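Galectin 2 (Gallus gallus, PDB 2YMZ) probably binds carbohydrates, as a prototype galectin with the beta-sandwich fold of the galactoside-binding lectins. Local coordinates at residues S52-N57 with H100-P105. Sequence-based numbering, arbitrary orientation.
Sequences SVIVCN and HEVEFP
The strands carrying I54 and C56 (53-57) and V102 and F104 (101-105) run in nearly the same direction, 20° apart with their axes coming within 8.1 Å at closest approach, and no hydrogen bond links them. That spacing, too wide for neighbours in one sheet, marks a face-to-face contact between the two antiparallel sheets of the galectin beta-sandwich: 53-57 pairs within its own sheet with 40-48 and 63-70, whereas 101-105 is, within this chain, an outermost strand of the five-stranded sheet. Alternation along both strands turns I54, C56, V102 and F104 inward, and the CA atoms draw together from 8.6 Å at I54 and V102 to 7.1 Å at C56 and F104. At the wider end the touch is light, I54 CD1 reaching V102 CG2 at 4.2 Å. The other branch of V102, CG1, lies anti to the backbone N (chi1 179°) and meets C56 SG at 3.9 Å; with CG2 anti to the carbonyl carbon instead, the two methyls part, one to C56 and one to I54. F104 closes the narrower end: C56 CB sits 3.5 Å from F104 CD1, approaching the ring obliquely, and C56 SG lies 5.3 Å from the centroid of the F104 ring, 35° off its normal, an oblique and rather long sulfur-aromatic contact. L43 of strand 40-48 also touches both C56 and F104, extending the apolar layer. N57 behaves differently, since its CB points away from 101-105 and its ND2 is hydrogen-bonded to Q65 O; its backbone makes the contact instead. There the far tip of the phenyl ring, F104 CZ, comes within 3.4 Å of N57 C.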
ATOM      1  N   SER A  52      -7.483  -3.977  25.773  1.00 19.50           N
ATOM      2  CA  SER A  52      -8.269  -5.030  25.080  1.00 21.45           C
ATOM      3  C   SER A  52      -9.563  -4.453  24.483  1.00 17.86           C
ATOM      4  O   SER A  52     -10.674  -4.860  24.810  1.00 17.22           O
ATOM      5  CB  SER A  52      -8.589  -6.209  26.064  1.00 24.31           C
ATOM      6  OG  SER A  52      -9.097  -7.279  25.287  1.00 28.94           O
ATOM      7  N   VAL A  53      -9.451  -3.420  23.628  1.00 17.55           N
ATOM      8  CA  VAL A  53     -10.656  -2.758  23.136  1.00 15.32           C
ATOM      9  C   VAL A  53     -10.313  -2.222  21.699  1.00 16.20           C
ATOM     10  O   VAL A  53      -9.132  -1.892  21.423  1.00 15.91           O
ATOM     11  CB  VAL A  53     -11.043  -1.530  24.056  1.00 18.14           C
ATOM     12  CG1 VAL A  53      -9.886  -0.547  24.145  1.00 20.77           C
ATOM     13  CG2 VAL A  53     -12.337  -0.810  23.582  1.00 22.24           C
ATOM     14  N   ILE A  54     -11.339  -2.140  20.832  1.00 17.49           N
ATOM     15  CA  ILE A  54     -11.104  -1.502  19.549  1.00 16.57           C
ATOM     16  C   ILE A  54     -11.679  -0.107  19.689  1.00 15.64           C
ATOM     17  O   ILE A  54     -12.886   0.070  19.983  1.00 18.68           O
ATOM     18  CB  ILE A  54     -11.888  -2.250  18.441  1.00 17.55           C
ATOM     19  CG1 ILE A  54     -11.341  -3.710  18.369  1.00 20.62           C
ATOM     20  CG2 ILE A  54     -11.779  -1.486  17.077  1.00 18.53           C
ATOM     21  CD1 ILE A  54     -12.182  -4.643  17.517  1.00 20.90           C
ATOM     22  N   VAL A  55     -10.862   0.888  19.450  1.00 17.05           N
ATOM     23  CA  VAL A  55     -11.349   2.267  19.518  1.00 15.63           C
ATOM     24  C   VAL A  55     -11.467   2.766  18.087  1.00 16.98           C
ATOM     25  O   VAL A  55     -10.508   2.594  17.324  1.00 17.59           O
ATOM     26  CB  VAL A  55     -10.332   3.159  20.175  1.00 18.04           C
ATOM     27  CG1 VAL A  55     -10.857   4.605  20.409  1.00 17.83           C
ATOM     28  CG2 VAL A  55     -10.099   2.577  21.591  1.00 17.45           C
ATOM     29  N   CYS A  56     -12.609   3.339  17.774  1.00 16.86           N
ATOM     30  CA  CYS A  56     -12.785   4.050  16.497  1.00 16.37           C
ATOM     31  C   CYS A  56     -13.012   5.522  16.812  1.00 17.48           C
ATOM     32  O   CYS A  56     -13.720   5.887  17.799  1.00 18.14           O
ATOM     33  CB  CYS A  56     -13.983   3.500  15.735  1.00 19.35           C
ATOM     34  SG  CYS A  56     -13.681   1.804  15.136  1.00 21.75           S
ATOM     35  N   ASN A  57     -12.501   6.350  15.928  1.00 17.59           N
ATOM     36  CA  ASN A  57     -12.747   7.818  16.081  1.00 17.84           C
ATOM     37  C   ASN A  57     -12.637   8.504  14.694  1.00 20.67           C
ATOM     38  O   ASN A  57     -12.220   7.872  13.698  1.00 18.88           O
ATOM     39  CB  ASN A  57     -11.725   8.492  17.025  1.00 19.59           C
ATOM     40  CG  ASN A  57     -12.291   9.756  17.730  1.00 22.80           C
ATOM     41  OD1 ASN A  57     -13.332  10.276  17.376  1.00 21.79           O
ATOM     42  ND2 ASN A  57     -11.596  10.240  18.745  1.00 19.30           N
ATOM     43  N   HIS A 100     -17.330 -10.847  13.900  1.00 28.15           N
ATOM     44  CA  HIS A 100     -17.841  -9.626  14.495  1.00 24.64           C
ATOM     45  C   HIS A 100     -17.699  -8.418  13.530  1.00 24.83           C
ATOM     46  O   HIS A 100     -16.710  -8.307  12.825  1.00 23.34           O
ATOM     47  CB  HIS A 100     -17.115  -9.328  15.805  1.00 26.14           C
ATOM     48  CG  HIS A 100     -17.646  -8.117  16.498  1.00 27.68           C
ATOM     49  ND1 HIS A 100     -18.888  -8.099  17.108  1.00 30.15           N
ATOM     50  CD2 HIS A 100     -17.109  -6.879  16.690  1.00 25.77           C
ATOM     51  CE1 HIS A 100     -19.098  -6.900  17.633  1.00 30.95           C
ATOM     52  NE2 HIS A 100     -18.035  -6.144  17.396  1.00 24.35           N
ATOM     53  N   GLU A 101     -18.672  -7.509  13.554  1.00 24.46           N
ATOM     54  CA  GLU A 101     -18.655  -6.280  12.754  1.00 23.27           C
ATOM     55  C   GLU A 101     -18.614  -5.079  13.665  1.00 25.02           C
ATOM     56  O   GLU A 101     -19.377  -4.983  14.652  1.00 27.70           O
ATOM     57  CB  GLU A 101     -19.914  -6.229  11.865  1.00 26.53           C
ATOM     58  CG  GLU A 101     -19.888  -7.347  10.828  1.00 33.68           C
ATOM     59  CD  GLU A 101     -21.136  -7.368   9.990  1.00 37.58           C
ATOM     60  OE1 GLU A 101     -22.162  -6.859  10.472  1.00 43.96           O
ATOM     61  OE2 GLU A 101     -21.075  -7.881   8.863  1.00 45.96           O
ATOM     62  N   VAL A 102     -17.654  -4.202  13.410  1.00 22.98           N
ATOM     63  CA  VAL A 102     -17.624  -2.922  14.070  1.00 22.90           C
ATOM     64  C   VAL A 102     -18.206  -1.914  13.131  1.00 26.18           C
ATOM     65  O   VAL A 102     -17.764  -1.776  11.974  1.00 22.03           O
ATOM     66  CB  VAL A 102     -16.186  -2.543  14.456  1.00 23.90           C
ATOM     67  CG1 VAL A 102     -16.157  -1.158  15.141  1.00 24.47           C
ATOM     68  CG2 VAL A 102     -15.606  -3.628  15.336  1.00 23.79           C
ATOM     69  N   GLU A 103     -19.243  -1.208  13.602  1.00 25.72           N
ATOM     70  CA  GLU A 103     -19.857  -0.178  12.810  1.00 27.72           C
ATOM     71  C   GLU A 103     -19.456   1.231  13.318  1.00 27.74           C
ATOM     72  O   GLU A 103     -19.362   1.484  14.521  1.00 30.26           O
ATOM     73  CB  GLU A 103     -21.368  -0.420  12.884  1.00 34.49           C
ATOM     74  CG  GLU A 103     -22.239   0.434  12.019  1.00 46.90           C
ATOM     75  CD  GLU A 103     -23.708  -0.017  12.092  1.00 55.37           C
ATOM     76  OE1 GLU A 103     -24.056  -1.072  11.478  1.00 48.56           O
ATOM     77  OE2 GLU A 103     -24.499   0.689  12.771  1.00 58.02           O
ATOM     78  N   PHE A 104     -19.149   2.137  12.439  1.00 22.55           N
ATOM     79  CA  PHE A 104     -18.784   3.520  12.821  1.00 21.94           C
ATOM     80  C   PHE A 104     -19.424   4.529  11.869  1.00 25.00           C
ATOM     81  O   PHE A 104     -19.284   4.403  10.627  1.00 23.16           O
ATOM     82  CB  PHE A 104     -17.249   3.734  12.735  1.00 21.94           C
ATOM     83  CG  PHE A 104     -16.779   5.019  13.346  1.00 21.65           C
ATOM     84  CD1 PHE A 104     -16.896   5.216  14.751  1.00 22.17           C
ATOM     85  CD2 PHE A 104     -16.203   6.030  12.575  1.00 22.44           C
ATOM     86  CE1 PHE A 104     -16.441   6.401  15.344  1.00 21.14           C
ATOM     87  CE2 PHE A 104     -15.783   7.235  13.156  1.00 22.03           C
ATOM     88  CZ  PHE A 104     -15.903   7.426  14.554  1.00 20.28           C
ATOM     89  N   PRO A 105     -20.075   5.585  12.422  1.00 26.24           N
ATOM     90  CA  PRO A 105     -20.783   6.521  11.551  1.00 25.85           C
ATOM     91  C   PRO A 105     -19.861   7.336  10.686  1.00 23.27           C
ATOM     92  O   PRO A 105     -18.744   7.695  11.066  1.00 24.62           O
ATOM     93  CB  PRO A 105     -21.499   7.464  12.529  1.00 28.45           C
ATOM     94  CG  PRO A 105     -20.620   7.440  13.744  1.00 26.70           C
ATOM     95  CD  PRO A 105     -20.206   5.993  13.851  1.00 24.84           C
TER